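Side-chain contacts in ftsY (Mycoplasma mycoides, PDB 1ZU4), which serves as a receptor of the signal recognition particle pathway, seen here as an NG domain that joins an SRP54-type helical bundle to a P-loop domain: residues G117-L122 against A146-Q151; S58-K63 against L82-T87; T207-E212 against S251-V256; E230-I235 against P283-G288. All blocks are in the same frame, centred on the assembly; numbering follows the deposited sequence.

Contact 1 of 4, residues G117-L122 against A146-Q151; sequences GKTTSL and AGATQQ. With SO4 (sulfate ion), chain B.
Thr-119 and Ala-148 bring the two helices closest, with their CA atoms 6.5 Å apart. The methyl CG2 of Thr-119 meets CB of Ala-148 at 3.8 Å, a plain apolar touch. Gln-151 reaches across with an extended chain and meets the Thr-119 side chain at about a right angle. Its OE1 lies so close to Thr-119 OG1 in the model that the pairing there is doubtful.

Gly-117 takes the N-cap position, and a sulfate ion sits over this helix start. Sulfate O3 accepts from both Gly-117 N and Lys-118 N, each at 3.0 Å. The bond from Lys-118 N is the straighter, at 165°. Sulfate O1 takes Thr-119 N at 2.9 Å, and Gly-115 N also binds the ion. This nest of backbone amides fits a P-loop (Walker A) pattern. Lys-118 bends at chi3 (-66°), its carbon chain passes beside the sulfate, and NZ bonds to the carbonyls of Gly-112 and Thr-199.

Ser-121 N and OG grip Gly-117 O from opposite faces of its plane. Helices 118-131 and 146-156 lie side by side against the sheet: Leu-122 packs on strands 136-140 and 194-198, Ser-121 on strand 258-262, and Thr-149 on Ala-140. Thr-120 and Leu-122 also touch helix 146-156.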
loop_
_atom_site.group_PDB
_atom_site.type_symbol
_atom_site.label_atom_id
_atom_site.label_comp_id
_atom_site.label_asym_id
_atom_site.label_seq_id
_atom_site.Cartn_x
_atom_site.Cartn_y
_atom_site.Cartn_z
ATOM N N GLY A 117 -9.567 -2.337 -5.276
ATOM C CA GLY A 117 -9.055 -3.654 -4.857
ATOM C C GLY A 117 -9.071 -3.963 -3.360
ATOM O O GLY A 117 -8.238 -4.747 -2.866
ATOM N N LYS A 118 -10.029 -3.386 -2.641
ATOM C CA LYS A 118 -10.147 -3.642 -1.199
ATOM C C LYS A 118 -10.420 -5.097 -0.858
ATOM O O LYS A 118 -9.723 -5.655 -0.027
ATOM C CB LYS A 118 -11.209 -2.753 -0.552
ATOM C CG LYS A 118 -10.998 -1.287 -0.850
ATOM C CD LYS A 118 -11.998 -0.388 -0.134
ATOM C CE LYS A 118 -13.401 -0.578 -0.615
ATOM N NZ LYS A 118 -14.212 0.527 -0.078
ATOM N N THR A 119 -11.414 -5.716 -1.504
ATOM C CA THR A 119 -11.866 -7.030 -1.053
ATOM C C THR A 119 -10.816 -8.073 -1.395
ATOM O O THR A 119 -10.581 -8.939 -0.598
ATOM C CB THR A 119 -13.290 -7.469 -1.566
ATOM O OG1 THR A 119 -13.230 -7.838 -2.961
ATOM C CG2 THR A 119 -14.313 -6.361 -1.373
ATOM N N THR A 120 -10.164 -7.956 -2.549
ATOM C CA THR A 120 -8.997 -8.778 -2.876
ATOM C C THR A 120 -7.887 -8.617 -1.824
ATOM O O THR A 120 -7.378 -9.593 -1.302
ATOM C CB THR A 120 -8.469 -8.423 -4.309
ATOM O OG1 THR A 120 -9.391 -8.934 -5.274
ATOM C CG2 THR A 120 -7.090 -9.006 -4.590
ATOM N N SER A 121 -7.544 -7.366 -1.500
ATOM C CA SER A 121 -6.447 -7.088 -0.586
ATOM C C SER A 121 -6.785 -7.588 0.800
ATOM O O SER A 121 -5.938 -8.091 1.510
ATOM C CB SER A 121 -6.158 -5.572 -0.509
ATOM O OG SER A 121 -5.621 -5.090 -1.691
ATOM N N LEU A 122 -8.041 -7.456 1.188
ATOM C CA LEU A 122 -8.418 -7.883 2.517
ATOM C C LEU A 122 -8.311 -9.413 2.637
ATOM O O LEU A 122 -7.849 -9.940 3.651
ATOM C CB LEU A 122 -9.833 -7.399 2.810
ATOM C CG LEU A 122 -10.372 -7.742 4.173
ATOM C CD1 LEU A 122 -11.240 -6.638 4.736
ATOM C CD2 LEU A 122 -11.144 -9.013 3.978
ATOM N N ALA A 146 -23.852 -7.033 -2.590
ATOM C CA ALA A 146 -23.451 -8.306 -2.000
ATOM C C ALA A 146 -22.359 -8.951 -2.843
ATOM O O ALA A 146 -21.841 -9.996 -2.461
ATOM C CB ALA A 146 -24.647 -9.247 -1.823
ATOM N N GLY A 147 -22.024 -8.317 -3.980
ATOM C CA GLY A 147 -20.883 -8.698 -4.838
ATOM C C GLY A 147 -19.567 -8.798 -4.079
ATOM O O GLY A 147 -18.808 -9.761 -4.267
ATOM N N ALA A 148 -19.308 -7.812 -3.215
ATOM C CA ALA A 148 -18.142 -7.809 -2.323
ATOM C C ALA A 148 -18.229 -8.967 -1.322
ATOM O O ALA A 148 -17.226 -9.649 -1.039
ATOM C CB ALA A 148 -18.058 -6.498 -1.616
ATOM N N THR A 149 -19.432 -9.182 -0.786
ATOM C CA THR A 149 -19.730 -10.347 0.020
ATOM C C THR A 149 -19.537 -11.646 -0.796
ATOM O O THR A 149 -18.861 -12.562 -0.317
ATOM C CB THR A 149 -21.155 -10.255 0.676
ATOM O OG1 THR A 149 -21.257 -9.040 1.447
ATOM C CG2 THR A 149 -21.425 -11.455 1.599
ATOM N N GLN A 150 -20.089 -11.722 -2.013
ATOM C CA GLN A 150 -19.910 -12.927 -2.852
ATOM C C GLN A 150 -18.427 -13.264 -3.012
ATOM O O GLN A 150 -18.044 -14.422 -2.874
ATOM C CB GLN A 150 -20.537 -12.834 -4.277
ATOM C CG GLN A 150 -21.848 -12.041 -4.520
ATOM C CD GLN A 150 -23.056 -12.525 -3.733
ATOM O OE1 GLN A 150 -22.998 -12.697 -2.513
ATOM N NE2 GLN A 150 -24.181 -12.696 -4.428
ATOM N N GLN A 151 -17.610 -12.246 -3.295
ATOM C CA GLN A 151 -16.162 -12.417 -3.455
ATOM C C GLN A 151 -15.521 -13.023 -2.221
ATOM O O GLN A 151 -14.794 -14.006 -2.321
ATOM C CB GLN A 151 -15.477 -11.084 -3.772
ATOM C CG GLN A 151 -15.730 -10.577 -5.167
ATOM C CD GLN A 151 -15.306 -9.139 -5.360
ATOM O OE1 GLN A 151 -14.285 -8.693 -4.814
ATOM N NE2 GLN A 151 -16.081 -8.401 -6.152
HETATM S S SO4 B . -13.275 -3.076 -4.133
HETATM O O1 SO4 B . -13.303 -3.993 -2.974
HETATM O O2 SO4 B . -14.597 -2.442 -4.159
HETATM O O3 SO4 B . -12.303 -1.966 -4.000
HETATM O O4 SO4 B . -12.947 -3.859 -5.327
#

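Contact 2 of 4, residues S58-K63 against L82-T87; sequences SNLVRK and LYQAYT
Leu-60 packs on Gln-84 and Ala-85, joining helices 51-64 and 71-87 in the SRP54-type helical bundle. The touch is small and made by the two methyls of one leucine. CD1 of Leu-60 lies 4.0 Å from CB of Gln-84 and 4.2 Å from the backbone N of Ala-85. Leu-60 has CG beside its own backbone N (chi1 -79°), which sends the fork toward the facing helix.

Gln-84 is extended beyond CG, which carries its amide to CD2 of Leu-60 at the edge of the contact. The polar partner of OE1 is Lys-64 NZ, which donates a hydrogen bond from the end of helix 51-64. That bond probably steadies the amide beside the leucine.

Further out, Leu-60 and Val-61 both touch Ser-81. Ala-85 sits against Met-53 and Val-57. Ser-58 bonds to Glu-41, and Arg-62 forms a salt bridge with Asp-34, which ties helix 51-64 to helix 34-46. Back at the contact itself, the closest approach is that of CD2 of Leu-60 to OE1 of Gln-84, at 3.8 Å.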
loop_
_atom_site.group_PDB
_atom_site.type_symbol
_atom_site.label_atom_id
_atom_site.label_comp_id
_atom_site.label_asym_id
_atom_site.label_seq_id
_atom_site.Cartn_x
_atom_site.Cartn_y
_atom_site.Cartn_z
ATOM N N SER A 58 17.697 14.396 -6.846
ATOM C CA SER A 58 18.803 15.047 -7.568
ATOM C C SER A 58 19.761 15.752 -6.611
ATOM O O SER A 58 20.986 15.615 -6.757
ATOM C CB SER A 58 18.267 16.056 -8.574
ATOM O OG SER A 58 19.325 16.512 -9.427
ATOM N N ASN A 59 19.224 16.482 -5.636
ATOM C CA ASN A 59 20.095 17.201 -4.668
ATOM C C ASN A 59 20.942 16.276 -3.825
ATOM O O ASN A 59 22.126 16.524 -3.630
ATOM C CB ASN A 59 19.304 18.146 -3.772
ATOM C CG ASN A 59 18.869 19.395 -4.494
ATOM O OD1 ASN A 59 17.926 20.071 -4.065
ATOM N ND2 ASN A 59 19.520 19.697 -5.609
ATOM N N LEU A 60 20.328 15.197 -3.339
ATOM C CA LEU A 60 21.058 14.118 -2.681
ATOM C C LEU A 60 22.178 13.467 -3.513
ATOM O O LEU A 60 23.286 13.282 -3.014
ATOM C CB LEU A 60 20.074 13.062 -2.195
ATOM C CG LEU A 60 19.367 13.432 -0.884
ATOM C CD1 LEU A 60 18.193 12.494 -0.668
ATOM C CD2 LEU A 60 20.363 13.458 0.316
ATOM N N VAL A 61 21.881 13.099 -4.767
ATOM C CA VAL A 61 22.908 12.551 -5.669
ATOM C C VAL A 61 24.027 13.615 -5.873
ATOM O O VAL A 61 25.208 13.321 -5.774
ATOM C CB VAL A 61 22.340 12.168 -7.040
ATOM C CG1 VAL A 61 23.493 11.785 -8.002
ATOM C CG2 VAL A 61 21.348 10.980 -6.934
ATOM N N ARG A 62 23.634 14.866 -6.064
ATOM C CA ARG A 62 24.606 15.940 -6.256
ATOM C C ARG A 62 25.478 16.112 -5.009
ATOM O O ARG A 62 26.671 16.354 -5.102
ATOM C CB ARG A 62 23.875 17.223 -6.699
ATOM C CG ARG A 62 24.756 18.430 -6.552
ATOM C CD ARG A 62 24.559 19.509 -7.574
ATOM N NE ARG A 62 23.302 19.634 -8.324
ATOM C CZ ARG A 62 23.305 20.194 -9.538
ATOM N NH1 ARG A 62 24.466 20.564 -10.048
ATOM N NH2 ARG A 62 22.192 20.371 -10.253
ATOM N N LYS A 63 24.893 15.918 -3.833
ATOM C CA LYS A 63 25.638 16.030 -2.593
ATOM C C LYS A 63 26.662 14.916 -2.379
ATOM O O LYS A 63 27.752 15.155 -1.858
ATOM C CB LYS A 63 24.671 16.053 -1.419
ATOM C CG LYS A 63 25.343 16.553 -0.156
ATOM C CD LYS A 63 24.404 17.481 0.594
ATOM C CE LYS A 63 23.516 16.662 1.499
ATOM N NZ LYS A 63 24.380 16.012 2.538
ATOM N N LEU A 82 17.417 7.592 -3.438
ATOM C CA LEU A 82 16.006 7.202 -3.613
ATOM C C LEU A 82 15.455 6.742 -2.272
ATOM O O LEU A 82 14.407 7.210 -1.830
ATOM C CB LEU A 82 15.869 6.101 -4.658
ATOM C CG LEU A 82 16.073 6.529 -6.127
ATOM C CD1 LEU A 82 16.318 5.306 -6.987
ATOM C CD2 LEU A 82 14.927 7.408 -6.736
ATOM N N TYR A 83 16.188 5.832 -1.633
ATOM C CA TYR A 83 15.863 5.359 -0.310
ATOM C C TYR A 83 15.783 6.508 0.691
ATOM O O TYR A 83 14.826 6.579 1.504
ATOM C CB TYR A 83 16.924 4.328 0.117
ATOM C CG TYR A 83 16.867 3.974 1.552
ATOM C CD1 TYR A 83 16.046 2.923 2.001
ATOM C CD2 TYR A 83 17.607 4.696 2.480
ATOM C CE1 TYR A 83 15.992 2.601 3.301
ATOM C CE2 TYR A 83 17.524 4.408 3.808
ATOM C CZ TYR A 83 16.739 3.334 4.204
ATOM O OH TYR A 83 16.657 3.034 5.506
ATOM N N GLN A 84 16.797 7.386 0.701
ATOM C CA GLN A 84 16.794 8.555 1.642
ATOM C C GLN A 84 15.637 9.556 1.433
ATOM O O GLN A 84 15.104 10.149 2.397
ATOM C CB GLN A 84 18.162 9.256 1.653
ATOM C CG GLN A 84 19.230 8.319 2.209
ATOM C CD GLN A 84 20.569 8.991 2.437
ATOM O OE1 GLN A 84 20.886 10.018 1.839
ATOM N NE2 GLN A 84 21.371 8.382 3.287
ATOM N N ALA A 85 15.223 9.713 0.173
ATOM C CA ALA A 85 14.143 10.635 -0.173
ATOM C C ALA A 85 12.847 10.175 0.494
ATOM O O ALA A 85 12.072 10.984 1.020
ATOM C CB ALA A 85 13.974 10.701 -1.667
ATOM N N TYR A 86 12.631 8.871 0.468
ATOM C CA TYR A 86 11.484 8.251 1.119
ATOM C C TYR A 86 11.628 8.277 2.628
ATOM O O TYR A 86 10.673 8.603 3.332
ATOM C CB TYR A 86 11.332 6.805 0.654
ATOM C CG TYR A 86 10.078 6.121 1.135
ATOM C CD1 TYR A 86 8.931 6.144 0.341
ATOM C CD2 TYR A 86 10.016 5.495 2.405
ATOM C CE1 TYR A 86 7.761 5.536 0.747
ATOM C CE2 TYR A 86 8.805 4.874 2.850
ATOM C CZ TYR A 86 7.701 4.895 1.985
ATOM O OH TYR A 86 6.501 4.325 2.311
ATOM N N THR A 87 12.807 7.922 3.129
ATOM C CA THR A 87 12.969 7.783 4.580
ATOM C C THR A 87 13.164 9.135 5.299
ATOM O O THR A 87 13.224 9.157 6.510
ATOM C CB THR A 87 14.148 6.836 4.937
ATOM O OG1 THR A 87 15.328 7.314 4.281
ATOM C CG2 THR A 87 13.883 5.420 4.482
#

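Contact 3 of 4, residues T207-E212 against S251-V256; sequences TNLMAE and SKVADV
Leu-209 and Met-210, neighbours on helix 206-221, both close on Val-253 in the loop that leads to strand 258-262. The backbones come near here, with the CA atoms of Met-210 and Val-253 6.3 Å apart.

Leu-209 carries CG opposite its backbone N (chi1 -179°). With chi2 near 59°, this sets CD2 of Leu-209 against CG1 of Val-253 at 3.3 Å, tighter than usual van der Waals contact. CG of Leu-209 follows at 3.9 Å from the same CG1. The side chains cross at about a right angle, and CG1 is the valine branch that meets the leucine.

The CB of Met-210 does not point at the loop, but the rest of the chain comes nearer. It runs straight through chi2 and then bends at chi3 (81°). CG of Met-210 lies 3.4 Å from the carbonyl O of Val-253 and 4.1 Å from its CG1. The terminal CE of Met-210 curls along the backbone, 3.9 Å from Val-253 O and 4.1 Å from Lys-252 O. Lys-252 sends its own side chain away from the helix.

Around this pair, Val-253 also touches Lys-206 and Ala-254 touches Leu-213, so the loop lies along the early turns of the helix. The side chains that meet are apolar, though the methionine carbons also lie against the carbonyl oxygens of Val-253 and Lys-252. This is consistent with a joint held by packing, with no polar bond between the two segments.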
loop_
_atom_site.group_PDB
_atom_site.type_symbol
_atom_site.label_atom_id
_atom_site.label_comp_id
_atom_site.label_asym_id
_atom_site.label_seq_id
_atom_site.Cartn_x
_atom_site.Cartn_y
_atom_site.Cartn_z
ATOM N N THR A 207 -20.824 11.871 4.171
ATOM C CA THR A 207 -21.382 12.049 5.507
ATOM C C THR A 207 -21.782 10.707 6.047
ATOM O O THR A 207 -21.521 10.415 7.215
ATOM C CB THR A 207 -22.631 13.038 5.529
ATOM O OG1 THR A 207 -23.637 12.581 4.597
ATOM C CG2 THR A 207 -22.223 14.461 5.159
ATOM N N ASN A 208 -22.413 9.870 5.210
ATOM C CA ASN A 208 -22.803 8.559 5.706
ATOM C C ASN A 208 -21.609 7.663 5.913
ATOM O O ASN A 208 -21.622 6.786 6.786
ATOM C CB ASN A 208 -23.770 7.831 4.789
ATOM C CG ASN A 208 -24.227 6.509 5.390
ATOM O OD1 ASN A 208 -24.022 5.430 4.808
ATOM N ND2 ASN A 208 -24.807 6.583 6.589
ATOM N N LEU A 209 -20.617 7.821 5.049
ATOM C CA LEU A 209 -19.428 7.000 5.134
ATOM C C LEU A 209 -18.746 7.331 6.456
ATOM O O LEU A 209 -18.473 6.445 7.232
ATOM C CB LEU A 209 -18.502 7.273 3.957
ATOM C CG LEU A 209 -17.225 6.431 3.933
ATOM C CD1 LEU A 209 -17.636 4.969 3.883
ATOM C CD2 LEU A 209 -16.339 6.794 2.740
ATOM N N MET A 210 -18.495 8.602 6.715
ATOM C CA MET A 210 -17.960 8.996 8.046
ATOM C C MET A 210 -18.800 8.528 9.251
ATOM O O MET A 210 -18.224 8.023 10.249
ATOM C CB MET A 210 -17.728 10.483 8.107
ATOM C CG MET A 210 -16.706 10.861 7.104
ATOM S SD MET A 210 -16.326 12.608 7.028
ATOM C CE MET A 210 -15.197 12.828 8.396
ATOM N N ALA A 211 -20.133 8.679 9.151
ATOM C CA ALA A 211 -21.047 8.236 10.215
ATOM C C ALA A 211 -20.933 6.753 10.484
ATOM O O ALA A 211 -20.955 6.330 11.637
ATOM C CB ALA A 211 -22.547 8.616 9.910
ATOM N N GLU A 212 -20.855 5.969 9.412
ATOM C CA GLU A 212 -20.766 4.531 9.516
ATOM C C GLU A 212 -19.431 4.171 10.166
ATOM O O GLU A 212 -19.385 3.297 11.061
ATOM C CB GLU A 212 -20.915 3.879 8.120
ATOM C CG GLU A 212 -22.384 3.766 7.612
ATOM C CD GLU A 212 -23.292 2.968 8.580
ATOM O OE1 GLU A 212 -22.825 2.025 9.238
ATOM O OE2 GLU A 212 -24.487 3.274 8.697
ATOM N N SER A 251 -8.115 10.398 1.996
ATOM C CA SER A 251 -7.531 10.600 3.312
ATOM C C SER A 251 -8.249 11.652 4.170
ATOM O O SER A 251 -7.909 11.778 5.337
ATOM C CB SER A 251 -6.012 10.873 3.233
ATOM O OG SER A 251 -5.725 12.209 2.896
ATOM N N LYS A 252 -9.243 12.377 3.625
ATOM C CA LYS A 252 -10.000 13.392 4.419
ATOM C C LYS A 252 -11.290 12.815 5.037
ATOM O O LYS A 252 -11.969 13.440 5.867
ATOM C CB LYS A 252 -10.377 14.619 3.567
ATOM C CG LYS A 252 -9.281 15.234 2.713
ATOM C CD LYS A 252 -8.010 15.458 3.506
ATOM C CE LYS A 252 -6.963 16.191 2.689
ATOM N NZ LYS A 252 -6.446 17.416 3.385
ATOM N N VAL A 253 -11.623 11.613 4.614
ATOM C CA VAL A 253 -12.878 10.979 4.947
ATOM C C VAL A 253 -12.598 10.001 6.096
ATOM O O VAL A 253 -13.477 9.679 6.885
ATOM C CB VAL A 253 -13.429 10.238 3.676
ATOM C CG1 VAL A 253 -14.541 9.315 4.012
ATOM C CG2 VAL A 253 -13.853 11.240 2.589
ATOM N N ALA A 254 -11.348 9.530 6.166
ATOM C CA ALA A 254 -10.979 8.482 7.100
ATOM C C ALA A 254 -9.621 8.827 7.624
ATOM O O ALA A 254 -8.807 9.453 6.923
ATOM C CB ALA A 254 -10.980 7.113 6.395
ATOM N N ASP A 255 -9.386 8.456 8.869
ATOM C CA ASP A 255 -8.095 8.672 9.481
ATOM C C ASP A 255 -7.210 7.457 9.188
ATOM O O ASP A 255 -7.174 6.485 9.943
ATOM C CB ASP A 255 -8.230 8.983 10.977
ATOM C CG ASP A 255 -8.929 10.352 11.234
ATOM O OD1 ASP A 255 -8.467 11.402 10.740
ATOM O OD2 ASP A 255 -9.943 10.374 11.966
ATOM N N VAL A 256 -6.505 7.562 8.066
ATOM C CA VAL A 256 -5.795 6.462 7.422
ATOM C C VAL A 256 -4.473 6.339 8.149
ATOM O O VAL A 256 -3.832 7.367 8.402
ATOM C CB VAL A 256 -5.552 6.786 5.904
ATOM C CG1 VAL A 256 -4.587 5.748 5.229
ATOM C CG2 VAL A 256 -6.912 6.917 5.105
#

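Contact 4 of 4, residues E230-I235 against P283-G288; sequences EVLLVI and PIKMIG
Glu-230 bends at chi2 (-75°), while Lys-285 stays extended beyond CG, and their charged ends meet from opposite directions. The two residues belong to strands of the P-loop domain's central sheet. Strand 258-262 runs between strands 230-236 and 284-288, so this is a side-chain bridge across a middle strand, with the CA atoms of Leu-232 and Lys-285 8.5 Å apart.

NZ of Lys-285 forms a salt bridge with the carboxylate. NZ of Lys-285 lies 2.9 Å from OE1 of Glu-230, on the syn side and 20° out of the carboxylate plane. A second, weak bond runs from Lys-285 NZ to Glu-230 OE2 at 3.1 Å.

Both charges are buried and have further partners. Ser-257 OG bonds to OE1 of Glu-230, and Asp-99 N bonds to OE2. Arg-97 O accepts from the lysine NZ. These bonds would hold the carboxylate in place and satisfy its oxygens. They would also be expected to favour the charged pair.

On this face of the sheet, Leu-232 and Met-286 both pack on Met-125 of helix 118-131. The lysine stem also serves the apolar packing: CD of Lys-285 lies 4.3 Å from CD2 of Leu-232.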
loop_
_atom_site.group_PDB
_atom_site.type_symbol
_atom_site.label_atom_id
_atom_site.label_comp_id
_atom_site.label_asym_id
_atom_site.label_seq_id
_atom_site.Cartn_x
_atom_site.Cartn_y
_atom_site.Cartn_z
ATOM N N GLU A 230 -5.233 -0.390 12.755
ATOM C CA GLU A 230 -4.868 0.171 11.461
ATOM C C GLU A 230 -6.131 0.480 10.667
ATOM O O GLU A 230 -7.145 -0.214 10.794
ATOM C CB GLU A 230 -4.001 -0.846 10.655
ATOM C CG GLU A 230 -2.632 -1.228 11.362
ATOM C CD GLU A 230 -1.595 -0.138 11.286
ATOM O OE1 GLU A 230 -1.730 0.825 10.481
ATOM O OE2 GLU A 230 -0.595 -0.266 12.037
ATOM N N VAL A 231 -6.025 1.496 9.815
ATOM C CA VAL A 231 -7.039 1.877 8.844
ATOM C C VAL A 231 -6.256 1.964 7.535
ATOM O O VAL A 231 -5.461 2.892 7.319
ATOM C CB VAL A 231 -7.720 3.268 9.234
ATOM C CG1 VAL A 231 -8.785 3.678 8.210
ATOM C CG2 VAL A 231 -8.360 3.199 10.618
ATOM N N LEU A 232 -6.453 0.970 6.671
ATOM C CA LEU A 232 -5.554 0.793 5.569
ATOM C C LEU A 232 -6.223 1.161 4.244
ATOM O O LEU A 232 -7.241 0.595 3.850
ATOM C CB LEU A 232 -4.953 -0.629 5.562
ATOM C CG LEU A 232 -4.113 -1.027 6.802
ATOM C CD1 LEU A 232 -3.858 -2.525 6.826
ATOM C CD2 LEU A 232 -2.773 -0.277 6.895
ATOM N N LEU A 233 -5.642 2.158 3.586
ATOM C CA LEU A 233 -6.091 2.613 2.269
ATOM C C LEU A 233 -5.436 1.873 1.083
ATOM O O LEU A 233 -4.225 1.724 1.025
ATOM C CB LEU A 233 -5.820 4.130 2.186
ATOM C CG LEU A 233 -6.250 4.898 0.923
ATOM C CD1 LEU A 233 -7.722 4.761 0.788
ATOM C CD2 LEU A 233 -5.814 6.403 0.990
ATOM N N VAL A 234 -6.219 1.436 0.102
ATOM C CA VAL A 234 -5.685 0.677 -1.021
ATOM C C VAL A 234 -5.439 1.649 -2.163
ATOM O O VAL A 234 -6.306 2.423 -2.563
ATOM C CB VAL A 234 -6.609 -0.497 -1.472
ATOM C CG1 VAL A 234 -6.060 -1.181 -2.723
ATOM C CG2 VAL A 234 -6.732 -1.549 -0.376
ATOM N N ILE A 235 -4.229 1.633 -2.667
ATOM C CA ILE A 235 -3.964 2.387 -3.861
ATOM C C ILE A 235 -3.520 1.392 -4.882
ATOM O O ILE A 235 -2.566 0.658 -4.637
ATOM C CB ILE A 235 -2.825 3.420 -3.640
ATOM C CG1 ILE A 235 -3.236 4.430 -2.552
ATOM C CG2 ILE A 235 -2.531 4.110 -4.946
ATOM C CD1 ILE A 235 -2.130 5.414 -2.167
ATOM N N PRO A 283 2.688 6.027 5.521
ATOM C CA PRO A 283 3.529 4.908 5.101
ATOM C C PRO A 283 2.798 3.877 4.289
ATOM O O PRO A 283 1.643 3.487 4.601
ATOM C CB PRO A 283 3.954 4.270 6.416
ATOM C CG PRO A 283 3.538 5.210 7.498
ATOM C CD PRO A 283 2.412 5.994 6.974
ATOM N N ILE A 284 3.509 3.364 3.293
ATOM C CA ILE A 284 3.070 2.183 2.610
ATOM C C ILE A 284 3.450 1.037 3.570
ATOM O O ILE A 284 4.586 1.002 4.049
ATOM C CB ILE A 284 3.793 2.034 1.242
ATOM C CG1 ILE A 284 3.465 3.211 0.323
ATOM C CG2 ILE A 284 3.414 0.698 0.567
ATOM C CD1 ILE A 284 4.364 3.291 -0.876
ATOM N N LYS A 285 2.514 0.109 3.832
ATOM C CA LYS A 285 2.760 -0.965 4.800
ATOM C C LYS A 285 2.711 -2.375 4.228
ATOM O O LYS A 285 3.320 -3.293 4.791
ATOM C CB LYS A 285 1.823 -0.853 6.008
ATOM C CG LYS A 285 2.065 0.473 6.821
ATOM C CD LYS A 285 1.335 0.474 8.101
ATOM C CE LYS A 285 1.629 1.769 8.875
ATOM N NZ LYS A 285 1.030 1.683 10.241
ATOM N N MET A 286 1.984 -2.555 3.139
ATOM C CA MET A 286 1.914 -3.855 2.482
ATOM C C MET A 286 1.950 -3.516 1.015
ATOM O O MET A 286 1.453 -2.474 0.606
ATOM C CB MET A 286 0.582 -4.598 2.745
ATOM C CG MET A 286 0.302 -5.019 4.197
ATOM S SD MET A 286 1.322 -6.382 4.810
ATOM C CE MET A 286 0.206 -7.736 4.602
ATOM N N ILE A 287 2.551 -4.391 0.235
ATOM C CA ILE A 287 2.601 -4.228 -1.209
ATOM C C ILE A 287 2.163 -5.525 -1.916
ATOM O O ILE A 287 2.665 -6.601 -1.609
ATOM C CB ILE A 287 4.011 -3.811 -1.691
ATOM C CG1 ILE A 287 4.022 -3.564 -3.207
ATOM C CG2 ILE A 287 5.123 -4.801 -1.209
ATOM C CD1 ILE A 287 5.383 -3.074 -3.720
ATOM N N GLY A 288 1.237 -5.381 -2.863
ATOM C CA GLY A 288 0.708 -6.484 -3.693
ATOM C C GLY A 288 1.651 -6.792 -4.850
ATOM O O GLY A 288 1.993 -5.901 -5.668
#

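In the fold
From the N terminus, contact 2 comes first. It closes the connection between helices 51-64 and 71-87 of the bundle. Contact 1 follows in series and closes the link from the P-loop helix to helix 146-156 through strand 136-140. Contacts 3 and 4 come later and cross, since their segments alternate along the chain. Contact 3 ties helix 206-221 to the loop before strand 258-262. Contact 4 spans that strand. Contact 4 touches all the others: Val-234 packs on Lys-118 and Ser-121 of contact 1, Val-231 meets Asp-255 of contact 3, and Tyr-86 OH of contact 2 probably bonds to Ile-284 N, joining bundle and sheet.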